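PDB 5GSZ: kinesin-like protein KIF19 from Mus musculus, which moves toward microtubule plus ends and depolymerizes microtubules at ciliary tips, thereby regulating the length of motile cilia. Local coordinates for residues M79-Q82 with A83-S87. Sequence-based numbering, arbitrary orientation.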
loop_
_atom_site.group_PDB
_atom_site.type_symbol
_atom_site.label_atom_id
_atom_site.label_comp_id
_atom_site.label_asym_id
_atom_site.label_seq_id
_atom_site.Cartn_x
_atom_site.Cartn_y
_atom_site.Cartn_z
ATOM N N MET A 79 -1.775 15.206 -7.211
ATOM C CA MET A 79 -0.995 15.818 -6.144
ATOM C C MET A 79 -0.565 14.773 -5.127
ATOM O O MET A 79 0.560 14.819 -4.607
ATOM C CB MET A 79 -1.798 16.918 -5.463
ATOM C CG MET A 79 -2.264 18.025 -6.378
ATOM S SD MET A 79 -3.238 19.229 -5.457
ATOM C CE MET A 79 -3.685 20.341 -6.800
ATOM N N VAL A 80 -1.458 13.827 -4.828
ATOM C CA VAL A 80 -1.087 12.695 -3.986
ATOM C C VAL A 80 0.066 11.931 -4.618
ATOM O O VAL A 80 1.037 11.571 -3.939
ATOM C CB VAL A 80 -2.306 11.788 -3.737
ATOM C CG1 VAL A 80 -1.851 10.393 -3.343
ATOM C CG2 VAL A 80 -3.159 12.371 -2.635
ATOM N N TYR A 81 -0.012 11.692 -5.926
ATOM C CA TYR A 81 1.066 10.999 -6.610
ATOM C C TYR A 81 2.378 11.769 -6.513
ATOM O O TYR A 81 3.422 11.200 -6.160
ATOM C CB TYR A 81 0.690 10.774 -8.063
ATOM C CG TYR A 81 1.889 10.466 -8.912
ATOM C CD1 TYR A 81 2.534 9.238 -8.812
ATOM C CD2 TYR A 81 2.388 11.406 -9.810
ATOM C CE1 TYR A 81 3.639 8.946 -9.589
ATOM C CE2 TYR A 81 3.486 11.124 -10.587
ATOM C CZ TYR A 81 4.108 9.893 -10.475
ATOM O OH TYR A 81 5.201 9.609 -11.252
ATOM N N GLN A 82 2.346 13.069 -6.837
ATOM C CA GLN A 82 3.570 13.864 -6.814
ATOM C C GLN A 82 4.214 13.828 -5.433
ATOM O O GLN A 82 5.439 13.733 -5.310
ATOM C CB GLN A 82 3.278 15.311 -7.218
ATOM C CG GLN A 82 2.631 15.563 -8.588
ATOM C CD GLN A 82 3.596 15.501 -9.756
ATOM O OE1 GLN A 82 4.810 15.566 -9.578
ATOM N NE2 GLN A 82 3.052 15.418 -10.968
ATOM N N ALA A 83 3.406 13.876 -4.385
ATOM C CA ALA A 83 3.948 13.964 -3.042
ATOM C C ALA A 83 4.353 12.621 -2.465
ATOM O O ALA A 83 4.995 12.591 -1.409
ATOM C CB ALA A 83 2.928 14.615 -2.109
ATOM N N THR A 84 3.991 11.512 -3.093
ATOM C CA THR A 84 4.233 10.232 -2.438
ATOM C C THR A 84 5.203 9.338 -3.193
ATOM O O THR A 84 6.195 8.881 -2.600
ATOM C CB THR A 84 2.911 9.473 -2.194
ATOM O OG1 THR A 84 2.183 9.365 -3.417
ATOM C CG2 THR A 84 2.081 10.195 -1.176
ATOM N N THR A 85 4.948 9.061 -4.483
ATOM C CA THR A 85 5.688 8.023 -5.177
ATOM C C THR A 85 6.466 8.489 -6.402
ATOM O O THR A 85 7.298 7.726 -6.895
ATOM C CB THR A 85 4.743 6.881 -5.589
ATOM O OG1 THR A 85 3.775 7.364 -6.516
ATOM C CG2 THR A 85 4.006 6.369 -4.404
ATOM N N LYS A 86 6.230 9.696 -6.917
ATOM C CA LYS A 86 6.941 10.132 -8.116
ATOM C C LYS A 86 8.453 9.999 -7.942
ATOM O O LYS A 86 9.153 9.471 -8.817
ATOM C CB LYS A 86 6.566 11.578 -8.452
ATOM C CG LYS A 86 7.163 12.092 -9.747
ATOM C CD LYS A 86 7.100 13.598 -9.783
ATOM C CE LYS A 86 7.812 14.199 -10.987
ATOM N NZ LYS A 86 7.110 13.919 -12.268
ATOM N N SER A 87 8.971 10.454 -6.797
ATOM C CA SER A 87 10.404 10.476 -6.544
ATOM C C SER A 87 11.001 9.094 -6.344
ATOM O O SER A 87 12.226 8.980 -6.280
ATOM C CB SER A 87 10.705 11.326 -5.316
ATOM O OG SER A 87 10.316 10.667 -4.116
#
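Tyr81 and Lys86 meet where helix 77-84 runs into the residues that follow it, in the kinesin motor domain, a P-loop NTPase fold, and illustrate how one carbonyl can accept three successive amides while the ring of the same residue packs on a lysine. Tyr81 O gathers the backbone N-H groups of Thr84, Thr85 and Lys86, the Thr84 donor standing well above the carbonyl plane. Of the three, Thr85 N lies 3.1 Å from Tyr81 O. The preceding carbonyl, Val80 O, accepts from Thr84 OG1, whose chi1 of 53° turns the hydroxyl back toward it. Lys86 can be followed outward. Its CB sits over one face of the Tyr81 ring, 4.0 Å from the centroid in a CH-pi contact; the tyrosine's first torsion, with CG anti to the backbone N (chi1 162°), carries the ring to where that CB can lie over it. CG moves on to the phenol end, 3.5 Å from Tyr81 OH, and CD passes Gln82 OE1; CE lies 3.6 Å from that same oxygen. Beyond it the chain bends at its last torsion, and NZ makes a salt bridge with Asp130 of helix 123-136, the carboxylate that also bonds Tyr81 OH. Gln82, running alongside the lysine, directs its NE2 to Glu78 instead. Replacing Tyr81 by an alanine would probably leave Lys86 CB without the ring face beneath it and Asp130 without the phenol hydroxyl that bonds it. Thr85 OG1, which also makes a weak hydrogen bond to Thr127, approaches the ring obliquely, 3.2 Å from Tyr81 CD1.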